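Local coordinates for putative capsular polysaccharide biosynthesis protein (Streptococcus pneumoniae serotype 4, PDB 6EWJ) that probably transfers amino groups to sugars in teichoic acid biosynthesis, with pyridoxal 5'-phosphate as its cofactor, at residues Val107-Asp112 with Pro371-Phe376; Asp290-Tyr295 with Leu383-Lys388; Ile322-Gly327 with Phe377-Thr382; Asn334-Glu339 with Lys402-Lys407. One frame throughout, in Å; residues are numbered along the deposited sequence.

Interaction 1 of 4, residues Val107-Asp112 with Pro371-Phe376; sequences VDIQAD and PKAYAF
Lys372, Ile109 and Asp108 bury the most surface here, and the Asp108 carboxylate makes both direct hydrogen bonds of the contact. With CG anti to the backbone N (chi1 -155°), both of its oxygens turn their syn lone pairs to the first turn of helix 371-378. OD1 of Asp108 accepts the N-H of Ala373 at 2.8 Å and OD2 of Asp108 that of Lys372 at 3.0 Å, the second bond the straighter (160° against 146°). This helix N-terminal position probably stabilises the negative charge. Lys372 crosses Asp108 at about a right angle; its CB lies 3.1 Å from Ile109 O and its CD reaches Ala111 CA, while the ammonium leads away, too far from Asp108 for a salt bridge. Ile109 holds CG1 in the crowded position between N and the carbonyl carbon, which brings CG1 within 3.5 Å of Ala373 N and lets CD1 touch Phe376 CB at 3.6 Å. A water lies 2.8 Å from Gln110 O and 2.9 Å from Lys372 O. The loop after strand 103-107 of the seven-stranded sheet is thereby joined to helix 371-378; helix 118-124 covers Asp108 through Leu120, and Phe376 continues onto Ile322 and Arg324 of strand 321-325.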
loop_
_atom_site.group_PDB
_atom_site.type_symbol
_atom_site.label_atom_id
_atom_site.label_comp_id
_atom_site.label_asym_id
_atom_site.label_seq_id
_atom_site.Cartn_x
_atom_site.Cartn_y
_atom_site.Cartn_z
ATOM N N VAL A 107 -21.092 15.184 10.140
ATOM C CA VAL A 107 -21.911 15.595 11.288
ATOM C C VAL A 107 -21.097 16.572 12.131
ATOM O O VAL A 107 -19.921 16.339 12.376
ATOM C CB VAL A 107 -22.345 14.392 12.130
ATOM C CG1 VAL A 107 -23.153 14.836 13.335
ATOM C CG2 VAL A 107 -23.180 13.435 11.293
ATOM N N ASP A 108 -21.752 17.652 12.578
ATOM C CA ASP A 108 -21.088 18.670 13.369
ATOM C C ASP A 108 -20.762 18.131 14.749
ATOM O O ASP A 108 -21.331 17.108 15.185
ATOM C CB ASP A 108 -21.934 19.966 13.496
ATOM C CG ASP A 108 -21.090 21.192 13.766
ATOM O OD1 ASP A 108 -19.829 21.104 13.740
ATOM O OD2 ASP A 108 -21.671 22.275 13.963
ATOM N N ILE A 109 -19.867 18.813 15.437
ATOM C CA ILE A 109 -19.377 18.352 16.693
ATOM C C ILE A 109 -20.039 19.143 17.819
ATOM O O ILE A 109 -20.907 19.981 17.569
ATOM C CB ILE A 109 -17.833 18.398 16.735
ATOM C CG1 ILE A 109 -17.302 19.829 16.648
ATOM C CG2 ILE A 109 -17.269 17.529 15.605
ATOM C CD1 ILE A 109 -15.880 19.988 17.132
ATOM N N GLN A 110 -19.682 18.820 19.056
ATOM C CA GLN A 110 -20.270 19.452 20.228
ATOM C C GLN A 110 -19.532 20.760 20.552
ATOM O O GLN A 110 -18.506 21.068 19.951
ATOM C CB GLN A 110 -20.244 18.488 21.423
ATOM C CG GLN A 110 -20.951 17.152 21.161
ATOM C CD GLN A 110 -20.831 16.162 22.325
ATOM O OE1 GLN A 110 -20.739 16.560 23.489
ATOM N NE2 GLN A 110 -20.903 14.860 22.022
ATOM N N ALA A 111 -20.046 21.517 21.536
ATOM C CA ALA A 111 -19.432 22.813 21.873
ATOM C C ALA A 111 -18.109 22.664 22.657
ATOM O O ALA A 111 -17.245 23.546 22.594
ATOM C CB ALA A 111 -20.422 23.670 22.642
ATOM N N ASP A 112 -17.956 21.566 23.398
ATOM C CA ASP A 112 -16.931 21.465 24.432
ATOM C C ASP A 112 -16.122 20.202 24.291
ATOM O O ASP A 112 -15.559 19.721 25.274
ATOM C CB ASP A 112 -17.594 21.450 25.850
ATOM C CG ASP A 112 -18.567 22.588 26.051
ATOM O OD1 ASP A 112 -18.134 23.749 25.870
ATOM O OD2 ASP A 112 -19.754 22.335 26.446
ATOM N N PRO A 371 -20.786 24.847 12.255
ATOM C CA PRO A 371 -20.168 25.921 13.022
ATOM C C PRO A 371 -19.374 25.484 14.252
ATOM O O PRO A 371 -18.451 26.179 14.650
ATOM C CB PRO A 371 -21.365 26.779 13.449
ATOM C CG PRO A 371 -22.564 25.884 13.332
ATOM C CD PRO A 371 -22.255 24.993 12.194
ATOM N N LYS A 372 -19.762 24.377 14.879
ATOM C CA LYS A 372 -19.067 23.898 16.086
ATOM C C LYS A 372 -17.691 23.389 15.695
ATOM O O LYS A 372 -16.674 23.633 16.389
ATOM C CB LYS A 372 -19.884 22.827 16.800
ATOM C CG LYS A 372 -21.280 23.321 17.204
ATOM C CD LYS A 372 -21.315 24.000 18.548
ATOM C CE LYS A 372 -22.760 24.384 18.944
ATOM N NZ LYS A 372 -23.731 24.840 17.864
ATOM N N ALA A 373 -17.648 22.679 14.566
ATOM C CA ALA A 373 -16.382 22.215 14.008
ATOM C C ALA A 373 -15.462 23.371 13.753
ATOM O O ALA A 373 -14.278 23.332 14.120
ATOM C CB ALA A 373 -16.605 21.402 12.712
ATOM N N TYR A 374 -15.998 24.414 13.117
ATOM C CA TYR A 374 -15.213 25.623 12.881
ATOM C C TYR A 374 -14.679 26.235 14.190
ATOM O O TYR A 374 -13.547 26.672 14.254
ATOM C CB TYR A 374 -16.021 26.681 12.109
ATOM C CG TYR A 374 -15.141 27.825 11.725
ATOM C CD1 TYR A 374 -14.307 27.713 10.595
ATOM C CD2 TYR A 374 -15.088 29.007 12.484
ATOM C CE1 TYR A 374 -13.451 28.725 10.254
ATOM C CE2 TYR A 374 -14.225 30.033 12.133
ATOM C CZ TYR A 374 -13.423 29.876 11.014
ATOM O OH TYR A 374 -12.570 30.867 10.617
ATOM N N ALA A 375 -15.552 26.351 15.176
ATOM C CA ALA A 375 -15.211 27.079 16.395
ATOM C C ALA A 375 -14.128 26.311 17.164
ATOM O O ALA A 375 -13.233 26.922 17.734
ATOM C CB ALA A 375 -16.457 27.358 17.258
ATOM N N PHE A 376 -14.172 24.984 17.108
ATOM C CA PHE A 376 -13.110 24.151 17.716
ATOM C C PHE A 376 -11.762 24.393 17.081
ATOM O O PHE A 376 -10.776 24.585 17.774
ATOM C CB PHE A 376 -13.476 22.679 17.572
ATOM C CG PHE A 376 -12.491 21.735 18.186
ATOM C CD1 PHE A 376 -11.406 21.265 17.445
ATOM C CD2 PHE A 376 -12.657 21.296 19.495
ATOM C CE1 PHE A 376 -10.500 20.356 17.993
ATOM C CE2 PHE A 376 -11.748 20.391 20.059
ATOM C CZ PHE A 376 -10.673 19.919 19.308
HETATM O O HOH W 1 -16.912 23.321 19.303
#

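Interaction 2 of 4, residues Asp290-Tyr295 with Leu383-Lys388; sequences DIVDRY and LPLHTK
Leu385 sits at the tight centre of this buried contact. Its CG is anti to the backbone N (chi1 -176°), which sends both methyls to the long helix 268-299. CD1 of Leu385 meets CG2 of Ile291 at 3.5 Å, closer than usual carbon contact, the two side chains sliding past each other in opposite directions; CD2 of Leu385 meets CG2 of Val292 at 3.6 Å. CD1 of Ile291 presses on the backbone, 3.4 Å from His386 O. Packing is looser at the Leu383 end, where Leu383 CD1 lies over one face of the Tyr295 ring, 4.0 Å from CE1. Beyond Leu385 the loop loosens from 290-295, though His386 and Thr387 still touch Arg288 earlier in the same helix. The CB of His386 is directed away, its NE2 is hydrogen-bonded to Pro13 O, and exposed Lys388 bonds weakly through N to His386 ND1. Tyr295 supplies the one hydrogen bond between the segments, its OH donating to Pro384 O at 2.7 Å, in the carbonyl plane, with the ring stacked on Tyr321. No charged pair links 290-295 to 383-388, so the two are held by apolar packing plus a single directional bond that satisfies a buried phenol and carbonyl.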
loop_
_atom_site.group_PDB
_atom_site.type_symbol
_atom_site.label_atom_id
_atom_site.label_comp_id
_atom_site.label_asym_id
_atom_site.label_seq_id
_atom_site.Cartn_x
_atom_site.Cartn_y
_atom_site.Cartn_z
ATOM N N ASP A 290 3.050 11.452 32.265
ATOM C CA ASP A 290 3.837 12.415 33.043
ATOM C C ASP A 290 3.965 13.772 32.353
ATOM O O ASP A 290 3.932 14.799 33.035
ATOM C CB ASP A 290 5.233 11.874 33.314
ATOM C CG ASP A 290 5.240 10.614 34.185
ATOM O OD1 ASP A 290 4.203 10.198 34.746
ATOM O OD2 ASP A 290 6.326 10.003 34.257
ATOM N N ILE A 291 4.157 13.788 31.025
ATOM C CA ILE A 291 4.205 15.052 30.282
ATOM C C ILE A 291 2.840 15.724 30.327
ATOM O O ILE A 291 2.774 16.926 30.538
ATOM C CB ILE A 291 4.660 14.866 28.813
ATOM C CG1 ILE A 291 6.131 14.430 28.787
ATOM C CG2 ILE A 291 4.489 16.159 28.000
ATOM C CD1 ILE A 291 6.531 13.745 27.522
ATOM N N VAL A 292 1.767 14.965 30.110
ATOM C CA VAL A 292 0.423 15.551 30.083
ATOM C C VAL A 292 0.069 16.135 31.437
ATOM O O VAL A 292 -0.422 17.259 31.523
ATOM C CB VAL A 292 -0.658 14.571 29.583
ATOM C CG1 VAL A 292 -2.058 15.066 29.876
ATOM C CG2 VAL A 292 -0.522 14.377 28.060
ATOM N N ASP A 293 0.368 15.399 32.502
ATOM C CA ASP A 293 0.106 15.923 33.845
ATOM C C ASP A 293 0.879 17.223 34.096
ATOM O O ASP A 293 0.366 18.119 34.753
ATOM C CB ASP A 293 0.406 14.870 34.920
ATOM C CG ASP A 293 -0.531 13.671 34.840
ATOM O OD1 ASP A 293 -1.642 13.773 34.266
ATOM O OD2 ASP A 293 -0.152 12.615 35.377
ATOM N N ARG A 294 2.127 17.299 33.608
ATOM C CA ARG A 294 2.961 18.500 33.806
ATOM C C ARG A 294 2.362 19.690 33.032
ATOM O O ARG A 294 2.191 20.792 33.582
ATOM C CB ARG A 294 4.423 18.211 33.424
ATOM C CG ARG A 294 5.379 19.376 33.596
ATOM C CD ARG A 294 6.785 19.009 33.186
ATOM N NE ARG A 294 7.403 18.248 34.252
ATOM C CZ ARG A 294 8.085 18.752 35.283
ATOM N NH1 ARG A 294 8.326 20.058 35.409
ATOM N NH2 ARG A 294 8.550 17.928 36.190
ATOM N N TYR A 295 1.974 19.443 31.779
ATOM C CA TYR A 295 1.262 20.471 31.001
ATOM C C TYR A 295 -0.043 20.913 31.704
ATOM O O TYR A 295 -0.313 22.110 31.868
ATOM C CB TYR A 295 0.897 19.937 29.595
ATOM C CG TYR A 295 1.901 20.023 28.450
ATOM C CD1 TYR A 295 2.688 21.148 28.248
ATOM C CD2 TYR A 295 1.954 19.003 27.489
ATOM C CE1 TYR A 295 3.554 21.235 27.149
ATOM C CE2 TYR A 295 2.809 19.076 26.382
ATOM C CZ TYR A 295 3.615 20.191 26.215
ATOM O OH TYR A 295 4.421 20.298 25.115
ATOM N N LEU A 383 0.255 21.364 21.012
ATOM C CA LEU A 383 1.636 21.421 21.495
ATOM C C LEU A 383 2.286 20.076 21.373
ATOM O O LEU A 383 1.567 19.082 21.363
ATOM C CB LEU A 383 1.676 21.821 22.972
ATOM C CG LEU A 383 0.954 23.124 23.343
ATOM C CD1 LEU A 383 1.083 23.362 24.838
ATOM C CD2 LEU A 383 1.486 24.302 22.559
ATOM N N PRO A 384 3.636 20.043 21.300
ATOM C CA PRO A 384 4.357 18.814 21.144
ATOM C C PRO A 384 4.064 17.834 22.308
ATOM O O PRO A 384 3.960 18.263 23.471
ATOM C CB PRO A 384 5.818 19.268 21.195
ATOM C CG PRO A 384 5.794 20.615 20.617
ATOM C CD PRO A 384 4.554 21.197 21.257
ATOM N N LEU A 385 3.849 16.575 21.960
ATOM C CA LEU A 385 3.651 15.492 22.954
ATOM C C LEU A 385 4.252 14.217 22.381
ATOM O O LEU A 385 3.644 13.547 21.543
ATOM C CB LEU A 385 2.178 15.283 23.278
ATOM C CG LEU A 385 1.831 14.244 24.366
ATOM C CD1 LEU A 385 2.537 14.515 25.666
ATOM C CD2 LEU A 385 0.329 14.172 24.586
ATOM N N HIS A 386 5.470 13.926 22.832
ATOM C CA HIS A 386 6.198 12.766 22.408
ATOM C C HIS A 386 7.265 12.496 23.461
ATOM O O HIS A 386 7.548 13.342 24.329
ATOM C CB HIS A 386 6.852 13.031 21.046
ATOM C CG HIS A 386 7.703 14.264 21.004
ATOM N ND1 HIS A 386 9.014 14.289 21.432
ATOM C CD2 HIS A 386 7.435 15.519 20.567
ATOM C CE1 HIS A 386 9.519 15.498 21.247
ATOM N NE2 HIS A 386 8.571 16.268 20.736
ATOM N N THR A 387 7.905 11.339 23.320
ATOM C CA THR A 387 8.749 10.807 24.403
ATOM C C THR A 387 10.207 11.255 24.350
ATOM O O THR A 387 10.997 10.810 25.151
ATOM C CB THR A 387 8.662 9.281 24.396
ATOM O OG1 THR A 387 8.818 8.801 23.052
ATOM C CG2 THR A 387 7.296 8.870 24.918
ATOM N N LYS A 388 10.563 12.085 23.368
ATOM C CA LYS A 388 11.846 12.760 23.342
ATOM C C LYS A 388 11.836 14.131 24.035
ATOM O O LYS A 388 12.894 14.730 24.207
ATOM C CB LYS A 388 12.343 12.907 21.890
ATOM C CG LYS A 388 12.324 11.610 21.063
ATOM C CD LYS A 388 13.358 10.604 21.529
ATOM C CE LYS A 388 14.767 10.958 21.099
ATOM N NZ LYS A 388 15.671 9.820 21.434
#

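Interaction 3 of 4, residues Ile322-Gly327 with Phe377-Thr382; sequences ITRVEG and FENEIT
Ile381 O is gripped twice, and both donors belong to Thr323: the backbone N at 2.9 Å and the hydroxyl OG1 at 2.9 Å. OG1 lies in the carbonyl plane on a lone pair, while the N-H comes from above that plane. Thr323 can offer both because its OG1 takes the crowded position between N and the carbonyl carbon. The pairing joins the last two strands of the three-stranded antiparallel sheet of the C-terminal domain in this fold-type I aminotransferase family. Thr323 with Ile381 is the hydrogen-bonded pair, completed by Ile381 N to Thr323 O at 2.8 Å; Ile322 with Thr382 and Arg324 with Glu380 are the non-hydrogen-bonded pairs on its two sides.

Asn379 prolongs the ladder past the strand. Its O accepts Val325 N, and its side chain, with CG in the crowded position, reaches back with ND2 to Val325 O at 3.2 Å, from well above that carbonyl's plane. Its OD1 takes Arg324 NE at 3.0 Å, nearly straight (164°), at the edge of the guanidinium, whose plane stands 86° from that of the amide; NH2 adds a weak second bond.

The face carrying Ile322, Arg324, Glu380 and Thr382 looks to the cofactor site: the side chain of Ile322 is about 6 Å from those of Tyr351 and His179, which bind pyridoxal phosphate, a cofactor absent here. The opposite face, with Thr323 and Ile381, packs on Phe401. Thr382 OG1 donates to the syn lone pair of Glu380 OE2 at 2.7 Å, and that same oxygen lies 3.3 Å from Ile322 CG2.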
loop_
_atom_site.group_PDB
_atom_site.type_symbol
_atom_site.label_atom_id
_atom_site.label_comp_id
_atom_site.label_asym_id
_atom_site.label_seq_id
_atom_site.Cartn_x
_atom_site.Cartn_y
_atom_site.Cartn_z
ATOM N N ILE A 322 -3.829 18.578 22.470
ATOM C CA ILE A 322 -4.746 19.537 21.880
ATOM C C ILE A 322 -5.175 20.581 22.919
ATOM O O ILE A 322 -5.601 20.219 24.047
ATOM C CB ILE A 322 -5.951 18.795 21.245
ATOM C CG1 ILE A 322 -5.395 17.935 20.067
ATOM C CG2 ILE A 322 -7.048 19.806 20.864
ATOM C CD1 ILE A 322 -6.374 17.324 19.089
ATOM N N THR A 323 -5.046 21.861 22.544
ATOM C CA THR A 323 -5.464 22.968 23.391
ATOM C C THR A 323 -6.312 23.891 22.593
ATOM O O THR A 323 -6.204 23.947 21.355
ATOM C CB THR A 323 -4.319 23.780 24.052
ATOM O OG1 THR A 323 -3.756 24.747 23.130
ATOM C CG2 THR A 323 -3.200 22.862 24.629
ATOM N N ARG A 324 -7.193 24.590 23.293
ATOM C CA ARG A 324 -7.884 25.729 22.749
ATOM C C ARG A 324 -7.635 26.968 23.632
ATOM O O ARG A 324 -7.652 26.856 24.856
ATOM C CB ARG A 324 -9.374 25.430 22.605
ATOM C CG ARG A 324 -9.683 24.290 21.653
ATOM C CD ARG A 324 -11.147 23.946 21.638
ATOM N NE ARG A 324 -11.938 25.058 21.143
ATOM C CZ ARG A 324 -13.268 25.135 21.193
ATOM N NH1 ARG A 324 -13.973 24.157 21.774
ATOM N NH2 ARG A 324 -13.896 26.196 20.702
ATOM N N VAL A 325 -7.342 28.116 23.010
ATOM C CA VAL A 325 -6.997 29.348 23.717
ATOM C C VAL A 325 -8.260 30.220 23.798
ATOM O O VAL A 325 -8.782 30.684 22.773
ATOM C CB VAL A 325 -5.839 30.133 23.059
ATOM C CG1 VAL A 325 -5.336 31.228 23.992
ATOM C CG2 VAL A 325 -4.681 29.193 22.724
ATOM N N GLU A 326 -8.806 30.364 24.999
ATOM C CA GLU A 326 -10.048 31.100 25.149
ATOM C C GLU A 326 -9.918 32.498 24.580
ATOM O O GLU A 326 -8.935 33.189 24.842
ATOM C CB GLU A 326 -10.497 31.213 26.592
ATOM C CG GLU A 326 -11.782 32.058 26.731
ATOM C CD GLU A 326 -12.558 31.791 27.987
ATOM O OE1 GLU A 326 -12.411 30.689 28.553
ATOM O OE2 GLU A 326 -13.330 32.688 28.400
ATOM N N GLY A 327 -10.942 32.917 23.846
ATOM C CA GLY A 327 -11.042 34.306 23.393
ATOM C C GLY A 327 -10.228 34.670 22.163
ATOM O O GLY A 327 -10.250 35.829 21.742
ATOM N N PHE A 377 -11.757 24.381 15.753
ATOM C CA PHE A 377 -10.577 24.655 14.916
ATOM C C PHE A 377 -10.003 26.033 15.099
ATOM O O PHE A 377 -8.792 26.208 15.234
ATOM C CB PHE A 377 -10.932 24.461 13.445
ATOM C CG PHE A 377 -10.055 25.226 12.487
ATOM C CD1 PHE A 377 -8.717 24.837 12.262
ATOM C CD2 PHE A 377 -10.558 26.326 11.776
ATOM C CE1 PHE A 377 -7.891 25.566 11.413
ATOM C CE2 PHE A 377 -9.728 27.038 10.934
ATOM C CZ PHE A 377 -8.398 26.640 10.734
ATOM N N GLU A 378 -10.871 27.022 15.101
ATOM C CA GLU A 378 -10.466 28.409 15.158
ATOM C C GLU A 378 -9.404 28.809 16.218
ATOM O O GLU A 378 -8.511 29.618 15.923
ATOM C CB GLU A 378 -11.719 29.295 15.353
ATOM C CG GLU A 378 -11.496 30.748 15.000
ATOM C CD GLU A 378 -12.664 31.661 15.354
ATOM O OE1 GLU A 378 -13.727 31.195 15.809
ATOM O OE2 GLU A 378 -12.512 32.864 15.127
ATOM N N ASN A 379 -9.530 28.287 17.438
ATOM C CA ASN A 379 -8.636 28.655 18.546
ATOM C C ASN A 379 -7.770 27.470 19.036
ATOM O O ASN A 379 -7.209 27.519 20.117
ATOM C CB ASN A 379 -9.422 29.274 19.697
ATOM C CG ASN A 379 -10.446 28.339 20.305
ATOM O OD1 ASN A 379 -10.940 27.408 19.651
ATOM N ND2 ASN A 379 -10.805 28.597 21.536
ATOM N N GLU A 380 -7.643 26.451 18.201
ATOM C CA GLU A 380 -6.987 25.230 18.564
ATOM C C GLU A 380 -5.509 25.316 18.237
ATOM O O GLU A 380 -5.134 25.747 17.121
ATOM C CB GLU A 380 -7.632 24.040 17.863
ATOM C CG GLU A 380 -7.218 22.680 18.411
ATOM C CD GLU A 380 -5.844 22.202 17.952
ATOM O OE1 GLU A 380 -5.426 22.490 16.806
ATOM O OE2 GLU A 380 -5.152 21.487 18.723
ATOM N N ILE A 381 -4.682 24.915 19.204
ATOM C CA ILE A 381 -3.258 24.718 19.010
ATOM C C ILE A 381 -2.807 23.417 19.650
ATOM O O ILE A 381 -3.070 23.148 20.837
ATOM C CB ILE A 381 -2.439 25.901 19.562
ATOM C CG1 ILE A 381 -2.749 27.193 18.748
ATOM C CG2 ILE A 381 -0.951 25.647 19.454
ATOM C CD1 ILE A 381 -2.230 28.469 19.383
ATOM N N THR A 382 -2.087 22.616 18.880
ATOM C CA THR A 382 -1.537 21.410 19.395
ATOM C C THR A 382 -0.079 21.637 19.753
ATOM O O THR A 382 0.721 22.042 18.907
ATOM C CB THR A 382 -1.653 20.258 18.391
ATOM O OG1 THR A 382 -2.940 20.280 17.808
ATOM C CG2 THR A 382 -1.457 18.927 19.049
#

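Interaction 4 of 4, residues Asn334-Glu339 with Lys402-Lys407; sequences NLIIQE and KTVSEK
The axes of helix segments 334-339 and 402-407 pass 9.5 Å apart at an angle of 138°, obliquely antiparallel, and the backbones come nearest where the CA atoms of Ile336 and Ser405 are 6.1 Å apart. Val404 fills the interface from the second helix. Its CG1, anti to the backbone N, is wedged between Glu339 CB at 3.4 Å and Ile336 CG2 at 3.8 Å, with Ile336 and Val404 sliding past each other in opposite directions. The CD1 of Ile336 reaches on to Ser405, 4.0 Å from OG, a hydroxyl that is itself bonded back to Phe401 O within its own helix. Both helices lie on one side of the three-stranded antiparallel sheet, the two-layer alpha/beta arrangement of the C-terminal domain: Ile336 and Ile337 rest on Ile381 of strand 380-383, and Ser405 on Ile304 of strand 304-306. Towards the outside the apolar contact gives way to a salt bridge, Lys407 NZ to Glu339 OE1 at 2.6 Å. Glu339 bends at chi2 (-70°), which turns its carboxylate past Val404 to Lys407, whose chain bends at chi3 and chi4, and the two side chains cross at about a right angle. NZ meets OE1 from above the carboxylate plane, 51° out of it. On another side of helix 330-342, Trp253 of the second subunit packs against Asn334 and Ile337.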
loop_
_atom_site.group_PDB
_atom_site.type_symbol
_atom_site.label_atom_id
_atom_site.label_comp_id
_atom_site.label_asym_id
_atom_site.label_seq_id
_atom_site.Cartn_x
_atom_site.Cartn_y
_atom_site.Cartn_z
ATOM N N ASN A 334 -3.313 32.101 14.657
ATOM C CA ASN A 334 -2.232 31.902 13.683
ATOM C C ASN A 334 -0.995 32.670 14.142
ATOM O O ASN A 334 0.093 32.129 14.059
ATOM C CB ASN A 334 -2.666 32.292 12.261
ATOM C CG ASN A 334 -3.819 31.435 11.727
ATOM O OD1 ASN A 334 -4.128 30.345 12.227
ATOM N ND2 ASN A 334 -4.466 31.946 10.654
ATOM N N LEU A 335 -1.187 33.900 14.650
ATOM C CA LEU A 335 -0.064 34.714 15.168
ATOM C C LEU A 335 0.624 34.011 16.327
ATOM O O LEU A 335 1.850 33.868 16.313
ATOM C CB LEU A 335 -0.496 36.136 15.570
ATOM C CG LEU A 335 0.601 37.098 16.093
ATOM C CD1 LEU A 335 1.854 37.141 15.196
ATOM C CD2 LEU A 335 0.059 38.497 16.274
ATOM N N ILE A 336 -0.162 33.461 17.260
ATOM C CA ILE A 336 0.401 32.675 18.390
ATOM C C ILE A 336 1.286 31.491 17.904
ATOM O O ILE A 336 2.381 31.269 18.421
ATOM C CB ILE A 336 -0.698 32.189 19.371
ATOM C CG1 ILE A 336 -1.320 33.385 20.112
ATOM C CG2 ILE A 336 -0.116 31.215 20.406
ATOM C CD1 ILE A 336 -2.622 33.087 20.841
ATOM N N ILE A 337 0.849 30.769 16.883
ATOM C CA ILE A 337 1.670 29.685 16.336
ATOM C C ILE A 337 3.000 30.204 15.796
ATOM O O ILE A 337 4.056 29.639 16.083
ATOM C CB ILE A 337 0.940 28.893 15.255
ATOM C CG1 ILE A 337 -0.098 28.005 15.934
ATOM C CG2 ILE A 337 1.905 28.042 14.428
ATOM C CD1 ILE A 337 -1.034 27.352 14.956
ATOM N N GLN A 338 2.962 31.289 15.040
ATOM C CA GLN A 338 4.218 31.878 14.517
ATOM C C GLN A 338 5.144 32.413 15.648
ATOM O O GLN A 338 6.380 32.309 15.544
ATOM C CB GLN A 338 3.929 32.947 13.446
ATOM C CG GLN A 338 3.145 32.459 12.230
ATOM C CD GLN A 338 3.801 31.357 11.425
ATOM O OE1 GLN A 338 5.032 31.187 11.415
ATOM N NE2 GLN A 338 2.964 30.598 10.699
ATOM N N GLU A 339 4.554 32.964 16.713
ATOM C CA GLU A 339 5.330 33.387 17.888
ATOM C C GLU A 339 5.927 32.200 18.651
ATOM O O GLU A 339 7.040 32.293 19.161
ATOM C CB GLU A 339 4.477 34.196 18.860
ATOM C CG GLU A 339 4.201 35.618 18.406
ATOM C CD GLU A 339 5.432 36.495 18.460
ATOM O OE1 GLU A 339 6.232 36.389 19.424
ATOM O OE2 GLU A 339 5.609 37.305 17.535
ATOM N N LYS A 402 2.013 30.597 27.547
ATOM C CA LYS A 402 1.288 31.602 28.346
ATOM C C LYS A 402 1.694 33.034 27.999
ATOM O O LYS A 402 0.841 33.846 27.668
ATOM C CB LYS A 402 1.507 31.401 29.837
ATOM C CG LYS A 402 0.828 30.173 30.405
ATOM C CD LYS A 402 1.132 30.122 31.891
ATOM C CE LYS A 402 1.468 28.750 32.367
ATOM N NZ LYS A 402 1.645 28.732 33.849
ATOM N N THR A 403 3.000 33.311 28.034
ATOM C CA THR A 403 3.539 34.643 27.720
ATOM C C THR A 403 3.155 35.106 26.317
ATOM O O THR A 403 2.755 36.263 26.120
ATOM C CB THR A 403 5.079 34.678 27.866
ATOM O OG1 THR A 403 5.430 34.343 29.202
ATOM C CG2 THR A 403 5.674 36.075 27.535
ATOM N N VAL A 404 3.296 34.204 25.353
ATOM C CA VAL A 404 2.998 34.515 23.956
ATOM C C VAL A 404 1.527 34.816 23.741
ATOM O O VAL A 404 1.200 35.774 23.055
ATOM C CB VAL A 404 3.476 33.384 23.006
ATOM C CG1 VAL A 404 2.756 33.438 21.674
ATOM C CG2 VAL A 404 4.984 33.496 22.787
ATOM N N SER A 405 0.655 33.973 24.278
ATOM C CA SER A 405 -0.793 34.189 24.189
ATOM C C SER A 405 -1.192 35.546 24.766
ATOM O O SER A 405 -1.931 36.302 24.138
ATOM C CB SER A 405 -1.561 33.083 24.929
ATOM O OG SER A 405 -1.302 31.808 24.346
ATOM N N GLU A 406 -0.703 35.840 25.974
ATOM C CA GLU A 406 -0.949 37.153 26.618
ATOM C C GLU A 406 -0.481 38.300 25.720
ATOM O O GLU A 406 -1.224 39.237 25.459
ATOM C CB GLU A 406 -0.226 37.251 27.961
ATOM C CG GLU A 406 -0.779 36.382 29.081
ATOM C CD GLU A 406 0.126 36.364 30.312
ATOM O OE1 GLU A 406 0.648 37.458 30.662
ATOM O OE2 GLU A 406 0.315 35.281 30.932
ATOM N N LYS A 407 0.741 38.188 25.209
ATOM C CA LYS A 407 1.297 39.213 24.321
ATOM C C LYS A 407 0.420 39.467 23.101
ATOM O O LYS A 407 0.116 40.619 22.807
ATOM C CB LYS A 407 2.712 38.862 23.891
ATOM C CG LYS A 407 3.392 39.910 23.003
ATOM C CD LYS A 407 4.846 39.601 22.683
ATOM C CE LYS A 407 4.966 38.477 21.660
ATOM N NZ LYS A 407 6.105 37.513 21.758
#

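In the fold
Followed from the N terminus, the first halves come in the order 107-112, 290-295, 322-327 and 334-339, and all are passed before any contact closes. Interaction 1 closes first, at 371-376, returning to the loop beyond strand 103-107 of the large sheet. Interaction 3 closes next and lies wholly within the span of interaction 2, which closes at 383-388 on helix 268-299; interaction 4 closes last, on helix 391-409. Every other pairing crosses. Interactions 1 and 3 share helix 371-378 and touch, Phe376 CZ lying 3.9 Å from Ile322 CG2. Interactions 3 and 4 meet where Ile381 CD1 is 3.6 Å from Ile336 CG2, so sheet and helices form one layered unit.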